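Local coordinates for protein ATP-dependent DNA helicase (Mycobacterium smegmatis, PDB 5V9X) that probably uses ATP hydrolysis to move 3'-to-5' along a single DNA strand and unwind RNA:DNA duplexes, at residues R126-E129 and A135-I138; A768-S773 and E830-V835; R779-A784 and Q806-L811. All coordinates share one frame; numbering follows the deposited sequence.

Interaction 1: R126-E129 and A135-I138; sequences RVAE and APSI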
loop_
_atom_site.group_PDB
_atom_site.type_symbol
_atom_site.label_atom_id
_atom_site.label_comp_id
_atom_site.label_asym_id
_atom_site.label_seq_id
_atom_site.Cartn_x
_atom_site.Cartn_y
_atom_site.Cartn_z
ATOM N N ARG A 126 17.704 13.587 33.016
ATOM C CA ARG A 126 19.071 14.010 33.298
ATOM C C ARG A 126 19.144 15.514 33.525
ATOM O O ARG A 126 19.828 15.981 34.445
ATOM C CB ARG A 126 19.989 13.584 32.149
ATOM C CG ARG A 126 21.477 13.693 32.441
ATOM C CD ARG A 126 22.068 14.965 31.861
ATOM N NE ARG A 126 21.850 15.054 30.422
ATOM C CZ ARG A 126 22.059 16.151 29.702
ATOM N NH1 ARG A 126 22.492 17.259 30.289
ATOM N NH2 ARG A 126 21.832 16.142 28.396
ATOM N N VAL A 127 18.430 16.290 32.707
ATOM C CA VAL A 127 18.453 17.743 32.845
ATOM C C VAL A 127 17.686 18.179 34.089
ATOM O O VAL A 127 18.134 19.062 34.831
ATOM C CB VAL A 127 17.898 18.401 31.569
ATOM C CG1 VAL A 127 17.755 19.900 31.759
ATOM C CG2 VAL A 127 18.804 18.095 30.385
ATOM N N ALA A 128 16.521 17.571 34.336
ATOM C CA ALA A 128 15.734 17.905 35.520
ATOM C C ALA A 128 16.546 17.720 36.794
ATOM O O ALA A 128 16.561 18.590 37.672
ATOM C CB ALA A 128 14.470 17.046 35.569
ATOM N N GLU A 129 17.240 16.587 36.906
ATOM C CA GLU A 129 18.023 16.307 38.103
ATOM C C GLU A 129 19.318 17.110 38.141
ATOM O O GLU A 129 19.813 17.423 39.231
ATOM C CB GLU A 129 18.309 14.808 38.198
ATOM C CG GLU A 129 17.042 13.972 38.297
ATOM C CD GLU A 129 17.317 12.486 38.410
ATOM O OE1 GLU A 129 18.480 12.075 38.214
ATOM O OE2 GLU A 129 16.365 11.729 38.699
ATOM N N ALA A 135 12.443 14.405 38.793
ATOM C CA ALA A 135 12.330 13.838 37.462
ATOM C C ALA A 135 10.864 13.575 37.123
ATOM O O ALA A 135 10.092 13.155 37.991
ATOM C CB ALA A 135 13.127 12.539 37.365
ATOM N N PRO A 136 10.448 13.825 35.885
ATOM C CA PRO A 136 9.099 13.436 35.468
ATOM C C PRO A 136 9.006 11.941 35.206
ATOM O O PRO A 136 9.975 11.289 34.811
ATOM C CB PRO A 136 8.886 14.236 34.178
ATOM C CG PRO A 136 10.257 14.440 33.641
ATOM C CD PRO A 136 11.149 14.596 34.845
ATOM N N SER A 137 7.814 11.398 35.442
ATOM C CA SER A 137 7.526 9.985 35.205
ATOM C C SER A 137 6.548 9.907 34.037
ATOM O O SER A 137 5.349 10.142 34.202
ATOM C CB SER A 137 6.959 9.313 36.452
ATOM O OG SER A 137 5.547 9.433 36.501
ATOM N N ILE A 138 7.067 9.574 32.860
ATOM C CA ILE A 138 6.280 9.496 31.634
ATOM C C ILE A 138 6.309 8.049 31.160
ATOM O O ILE A 138 7.371 7.530 30.791
ATOM C CB ILE A 138 6.812 10.446 30.553
ATOM C CG1 ILE A 138 6.641 11.902 30.997
ATOM C CG2 ILE A 138 6.121 10.187 29.225
ATOM C CD1 ILE A 138 7.349 12.904 30.108
#
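The carboxylate of E129 meets the methyl of A135: OE2 comes within 3.6 Å of A135 CB, and the methyl stands off the end of OE2, tilted out of the carboxylate plane. The other flat group here, the guanidinium of R126, turns away from the loop; one face is overlaid near its rim by V127 CG2, and its NH2 is hydrogen-bonded to T43 OG1. E129 reaches the loop because CG stands beside the backbone N (chi1 -61°) and the chain then runs straight out (chi2 -179°), bringing OE2 up to the A135 methyl.

The second touch is apolar. A128 points its CB at the loop, where the methyl meets the proline ring at P136 CD, 4.2 Å away, and lies 4.3 Å from A135 CA. The backbones come nearest at the two alanines, with A128 CA and A135 CA 5.6 Å apart. Only 115 Å² is buried, and the contact rests on van der Waals touch, with a charged group at its solvent-facing border.

Residues 135-138 follow helix 118-130 and double back along it: P136 touches I124 and I138 touches L121, one helical turn earlier. V127 packs against helix 35-44, and A128 touches L36 of that helix as well as the loop. The loop then leads into strand 140-143, an outermost strand of the parallel sheet in the DEAD/DEAH box region.

Interaction 2: A768-S773 and E830-V835; sequences AEVGGS and ECLQDV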
loop_
_atom_site.group_PDB
_atom_site.type_symbol
_atom_site.label_atom_id
_atom_site.label_comp_id
_atom_site.label_asym_id
_atom_site.label_seq_id
_atom_site.Cartn_x
_atom_site.Cartn_y
_atom_site.Cartn_z
ATOM N N ALA A 768 -21.923 -1.851 -17.437
ATOM C CA ALA A 768 -22.754 -3.009 -17.744
ATOM C C ALA A 768 -21.993 -4.324 -17.613
ATOM O O ALA A 768 -22.604 -5.361 -17.329
ATOM C CB ALA A 768 -23.329 -2.881 -19.156
ATOM N N GLU A 769 -20.676 -4.305 -17.804
ATOM C CA GLU A 769 -19.897 -5.537 -17.828
ATOM C C GLU A 769 -19.298 -5.900 -16.479
ATOM O O GLU A 769 -19.043 -7.084 -16.228
ATOM C CB GLU A 769 -18.773 -5.430 -18.863
ATOM C CG GLU A 769 -19.273 -5.300 -20.286
ATOM C CD GLU A 769 -20.189 -6.439 -20.674
ATOM O OE1 GLU A 769 -19.922 -7.588 -20.260
ATOM O OE2 GLU A 769 -21.182 -6.187 -21.387
ATOM N N VAL A 770 -19.072 -4.915 -15.606
ATOM C CA VAL A 770 -18.360 -5.180 -14.359
ATOM C C VAL A 770 -19.119 -6.179 -13.495
ATOM O O VAL A 770 -18.507 -6.951 -12.749
ATOM C CB VAL A 770 -18.088 -3.860 -13.608
ATOM C CG1 VAL A 770 -19.379 -3.251 -13.076
ATOM C CG2 VAL A 770 -17.085 -4.080 -12.483
ATOM N N GLY A 771 -20.451 -6.208 -13.601
ATOM C CA GLY A 771 -21.238 -7.087 -12.751
ATOM C C GLY A 771 -20.948 -8.560 -12.960
ATOM O O GLY A 771 -21.049 -9.355 -12.021
ATOM N N GLY A 772 -20.582 -8.947 -14.179
ATOM C CA GLY A 772 -20.257 -10.321 -14.488
ATOM C C GLY A 772 -18.785 -10.663 -14.473
ATOM O O GLY A 772 -18.430 -11.819 -14.722
ATOM N N SER A 773 -17.914 -9.700 -14.181
ATOM C CA SER A 773 -16.480 -9.930 -14.233
ATOM C C SER A 773 -15.995 -10.631 -12.967
ATOM O O SER A 773 -16.614 -10.554 -11.901
ATOM C CB SER A 773 -15.730 -8.610 -14.415
ATOM O OG SER A 773 -15.843 -7.801 -13.258
ATOM N N GLU A 830 -16.251 0.071 -5.440
ATOM C CA GLU A 830 -14.814 -0.155 -5.308
ATOM C C GLU A 830 -14.174 -0.480 -6.652
ATOM O O GLU A 830 -13.103 0.046 -6.976
ATOM C CB GLU A 830 -14.537 -1.277 -4.306
ATOM C CG GLU A 830 -13.049 -1.576 -4.148
ATOM C CD GLU A 830 -12.752 -2.673 -3.144
ATOM O OE1 GLU A 830 -13.705 -3.302 -2.639
ATOM O OE2 GLU A 830 -11.558 -2.906 -2.860
ATOM N N CYS A 831 -14.813 -1.343 -7.446
ATOM C CA CYS A 831 -14.239 -1.730 -8.732
ATOM C C CYS A 831 -14.061 -0.523 -9.646
ATOM O O CYS A 831 -12.982 -0.313 -10.212
ATOM C CB CYS A 831 -15.122 -2.783 -9.407
ATOM S SG CYS A 831 -15.173 -4.386 -8.572
ATOM N N LEU A 832 -15.110 0.288 -9.792
ATOM C CA LEU A 832 -15.083 1.372 -10.768
ATOM C C LEU A 832 -14.231 2.548 -10.300
ATOM O O LEU A 832 -13.558 3.188 -11.116
ATOM C CB LEU A 832 -16.508 1.838 -11.067
ATOM C CG LEU A 832 -17.500 0.800 -11.600
ATOM C CD1 LEU A 832 -18.859 1.439 -11.816
ATOM C CD2 LEU A 832 -16.999 0.170 -12.887
ATOM N N GLN A 833 -14.244 2.852 -9.002
ATOM C CA GLN A 833 -13.551 4.024 -8.477
ATOM C C GLN A 833 -12.173 3.713 -7.909
ATOM O O GLN A 833 -11.231 4.478 -8.134
ATOM C CB GLN A 833 -14.392 4.697 -7.390
ATOM C CG GLN A 833 -15.743 5.204 -7.855
ATOM C CD GLN A 833 -16.484 5.932 -6.753
ATOM O OE1 GLN A 833 -15.929 6.189 -5.683
ATOM N NE2 GLN A 833 -17.743 6.267 -7.006
ATOM N N ASP A 834 -12.030 2.612 -7.171
ATOM C CA ASP A 834 -10.785 2.296 -6.480
ATOM C C ASP A 834 -9.853 1.406 -7.290
ATOM O O ASP A 834 -8.634 1.570 -7.208
ATOM C CB ASP A 834 -11.080 1.627 -5.134
ATOM C CG ASP A 834 -11.666 2.587 -4.119
ATOM O OD1 ASP A 834 -11.982 3.736 -4.496
ATOM O OD2 ASP A 834 -11.806 2.196 -2.940
ATOM N N VAL A 835 -10.392 0.467 -8.066
ATOM C CA VAL A 835 -9.574 -0.457 -8.845
ATOM C C VAL A 835 -9.358 0.108 -10.241
ATOM O O VAL A 835 -8.216 0.283 -10.683
ATOM C CB VAL A 835 -10.220 -1.852 -8.911
ATOM C CG1 VAL A 835 -9.299 -2.831 -9.625
ATOM C CG2 VAL A 835 -10.553 -2.342 -7.514
#
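V770 carries this contact, its two methyls dividing between neighbouring residues of the 830-835 helix turn. CG2 meets the base of the cysteine side chain at C831 CB, 3.9 Å away, while CG1 lies 4.2 Å from L832 CD2. The fork is set by chi1 of 69°: CG2 is anti to the backbone N, and CG1 sits between the N and the carbonyl carbon, so both branches face the helix. V770 and C831 direct their CB atoms at each other, whereas L832 leaves its backbone at an angle and only its CD2 end returns toward the valine.

One layer out, the backbone of V770 is held by the turn that follows it. Its carbonyl O takes two donors from S773, the hydroxyl OG at 2.8 Å and the amide N at 3.2 Å, both from the same face of the carbonyl plane. The hydroxyl arrives at a C=O...OG angle of 123°. Across the contact, E830 O likewise accepts from two amides, those of D834 and V835, where the helix widens into a pi-type turn.

Further out, Y836 also touches V770, and L775 of helix 774-786 packs on both C831 and V835. E830 turns its carboxylate elsewhere, with a salt bridge to K200. The arrangement is a tight connection between two consecutive helices, 759-769 and 774-786: S773 occupies the N-cap position of helix 774-786, and V770, three residues earlier, packs against helix 822-835 in the all-helical part of the DEAD/H associated region.

Interaction 3: R779-A784 and Q806-L811; sequences RFRECA and QRAAQL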
loop_
_atom_site.group_PDB
_atom_site.type_symbol
_atom_site.label_atom_id
_atom_site.label_comp_id
_atom_site.label_asym_id
_atom_site.label_seq_id
_atom_site.Cartn_x
_atom_site.Cartn_y
_atom_site.Cartn_z
ATOM N N ARG A 779 -14.378 -8.858 -5.169
ATOM C CA ARG A 779 -14.596 -7.688 -4.330
ATOM C C ARG A 779 -15.965 -7.702 -3.663
ATOM O O ARG A 779 -16.143 -7.040 -2.635
ATOM C CB ARG A 779 -14.404 -6.412 -5.151
ATOM C CG ARG A 779 -13.001 -6.269 -5.737
ATOM C CD ARG A 779 -11.930 -6.334 -4.653
ATOM N NE ARG A 779 -10.581 -6.427 -5.205
ATOM C CZ ARG A 779 -9.737 -5.405 -5.303
ATOM N NH1 ARG A 779 -10.098 -4.200 -4.882
ATOM N NH2 ARG A 779 -8.527 -5.586 -5.821
ATOM N N PHE A 780 -16.933 -8.445 -4.208
ATOM C CA PHE A 780 -18.185 -8.645 -3.483
ATOM C C PHE A 780 -17.971 -9.532 -2.263
ATOM O O PHE A 780 -18.602 -9.326 -1.221
ATOM C CB PHE A 780 -19.248 -9.248 -4.403
ATOM C CG PHE A 780 -20.574 -9.484 -3.727
ATOM C CD1 PHE A 780 -21.551 -8.503 -3.727
ATOM C CD2 PHE A 780 -20.845 -10.691 -3.095
ATOM C CE1 PHE A 780 -22.774 -8.717 -3.110
ATOM C CE2 PHE A 780 -22.062 -10.910 -2.471
ATOM C CZ PHE A 780 -23.028 -9.923 -2.480
ATOM N N ARG A 781 -17.094 -10.532 -2.379
ATOM C CA ARG A 781 -16.790 -11.389 -1.238
ATOM C C ARG A 781 -16.068 -10.611 -0.144
ATOM O O ARG A 781 -16.460 -10.662 1.029
ATOM C CB ARG A 781 -15.949 -12.585 -1.686
ATOM C CG ARG A 781 -15.369 -13.385 -0.530
ATOM C CD ARG A 781 -14.366 -14.420 -1.003
ATOM N NE ARG A 781 -13.292 -13.835 -1.804
ATOM C CZ ARG A 781 -12.254 -13.174 -1.299
ATOM N NH1 ARG A 781 -12.148 -12.998 0.011
ATOM N NH2 ARG A 781 -11.324 -12.682 -2.106
ATOM N N GLU A 782 -15.003 -9.890 -0.511
ATOM C CA GLU A 782 -14.262 -9.109 0.476
ATOM C C GLU A 782 -15.154 -8.062 1.134
ATOM O O GLU A 782 -15.025 -7.792 2.334
ATOM C CB GLU A 782 -13.048 -8.447 -0.181
ATOM C CG GLU A 782 -12.031 -9.416 -0.779
ATOM C CD GLU A 782 -10.914 -8.703 -1.527
ATOM O OE1 GLU A 782 -10.953 -7.456 -1.612
ATOM O OE2 GLU A 782 -9.997 -9.387 -2.033
ATOM N N CYS A 783 -16.069 -7.463 0.365
ATOM C CA CYS A 783 -16.978 -6.472 0.934
ATOM C C CYS A 783 -17.970 -7.117 1.894
ATOM O O CYS A 783 -18.195 -6.611 3.001
ATOM C CB CYS A 783 -17.715 -5.728 -0.180
ATOM S SG CYS A 783 -16.746 -4.431 -0.988
ATOM N N ALA A 784 -18.577 -8.237 1.488
ATOM C CA ALA A 784 -19.553 -8.903 2.346
ATOM C C ALA A 784 -18.930 -9.326 3.670
ATOM O O ALA A 784 -19.540 -9.160 4.733
ATOM C CB ALA A 784 -20.151 -10.111 1.624
ATOM N N GLN A 806 -17.952 -19.641 -0.696
ATOM C CA GLN A 806 -19.205 -20.374 -0.850
ATOM C C GLN A 806 -20.394 -19.544 -0.383
ATOM O O GLN A 806 -21.397 -19.420 -1.094
ATOM C CB GLN A 806 -19.130 -21.694 -0.084
ATOM C CG GLN A 806 -20.437 -22.466 -0.039
ATOM C CD GLN A 806 -20.293 -23.798 0.666
ATOM O OE1 GLN A 806 -20.934 -24.046 1.687
ATOM N NE2 GLN A 806 -19.447 -24.666 0.124
ATOM N N ARG A 807 -20.296 -18.955 0.812
ATOM C CA ARG A 807 -21.406 -18.162 1.330
ATOM C C ARG A 807 -21.565 -16.855 0.562
ATOM O O ARG A 807 -22.692 -16.406 0.326
ATOM C CB ARG A 807 -21.209 -17.889 2.820
ATOM C CG ARG A 807 -21.318 -19.122 3.703
ATOM C CD ARG A 807 -22.698 -19.759 3.615
ATOM N NE ARG A 807 -22.869 -20.807 4.618
ATOM C CZ ARG A 807 -22.479 -22.067 4.454
ATOM N NH1 ARG A 807 -21.895 -22.439 3.323
ATOM N NH2 ARG A 807 -22.671 -22.955 5.420
ATOM N N ALA A 808 -20.454 -16.226 0.165
ATOM C CA ALA A 808 -20.547 -14.976 -0.584
ATOM C C ALA A 808 -21.118 -15.210 -1.977
ATOM O O ALA A 808 -21.972 -14.445 -2.444
ATOM C CB ALA A 808 -19.178 -14.301 -0.673
ATOM N N ALA A 809 -20.654 -16.258 -2.661
ATOM C CA ALA A 809 -21.196 -16.578 -3.978
ATOM C C ALA A 809 -22.670 -16.945 -3.885
ATOM O O ALA A 809 -23.491 -16.477 -4.682
ATOM C CB ALA A 809 -20.397 -17.711 -4.622
ATOM N N GLN A 810 -23.028 -17.780 -2.907
ATOM C CA GLN A 810 -24.429 -18.125 -2.702
ATOM C C GLN A 810 -25.260 -16.919 -2.283
ATOM O O GLN A 810 -26.478 -16.912 -2.497
ATOM C CB GLN A 810 -24.543 -19.249 -1.667
ATOM C CG GLN A 810 -24.296 -20.638 -2.251
ATOM C CD GLN A 810 -23.871 -21.660 -1.214
ATOM O OE1 GLN A 810 -23.667 -21.331 -0.043
ATOM N NE2 GLN A 810 -23.729 -22.908 -1.643
ATOM N N LEU A 811 -24.632 -15.897 -1.697
ATOM C CA LEU A 811 -25.355 -14.672 -1.371
ATOM C C LEU A 811 -25.493 -13.767 -2.590
ATOM O O LEU A 811 -26.542 -13.142 -2.785
ATOM C CB LEU A 811 -24.656 -13.932 -0.228
ATOM C CG LEU A 811 -25.127 -12.512 0.114
ATOM C CD1 LEU A 811 -26.622 -12.474 0.389
ATOM C CD2 LEU A 811 -24.349 -11.961 1.303
#
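This is a buried helix-helix crossing in the DEAD/H associated region, where helices 774-786 and 801-815 meet nearly at right angles. The two short segments make an angle of 107°, with their axes 9.3 Å apart at closest approach. The backbones come nearest at R781 and A808, whose CA atoms are 5.2 Å apart, and the surface buried is 202 Å².

A808 occupies the middle of the crossing. Its methyl rests on the root of R781, 3.8 Å from R781 CB and nearly as close to CG, so the arginine contributes only its aliphatic start. Beside it F780 presents the edge of its ring: CE2 lies 3.5 Å from A808 O, and CZ reaches L811 CG at 4.2 Å, both partners lying near the ring plane. With CG anti to the backbone N, chi1 -180° sends the phenyl toward the second helix. It goes on to touch L812 and A815 farther along that helix, and I823 and V824 of helix 822-835, so three helices share this ring.

The charged end of R781 leads away, its chain bent at chi3 (55°). NE pairs with E574, NH1 is hydrogen-bonded to D551 O, and NH2 lies 3.6 Å from E782 OE2. E782 in turn pairs with R552.

Shape and dispersion therefore dominate where the helices touch, while the buried charges are matched on another side of helix 774-786. The one polar element at the interface is A808 O at the phenyl edge, whose slightly positive hydrogens probably make that approach mildly favourable.

In the fold
Interactions 2 and 3 belong to one buried helical cluster, their centres about 15 Å apart, whereas the centre of interaction 1 lies about 40 Å from the centre of the chain, partly exposed, on the DEAD/DEAH box region. The chain segment closed by interaction 2 contains interaction 3, and R779 and E830 tie the two together by a salt bridge, with R779 NH1 2.8 Å from E830 OE2. Helix 774-786 directly follows segment 768-773 and supplies one side of interaction 3. All three contacts are mainly apolar, but the surface one brings a carboxylate to its edge, while the inner ones have their charges in salt bridges beside the touching side chains, joined into a network in interaction 3.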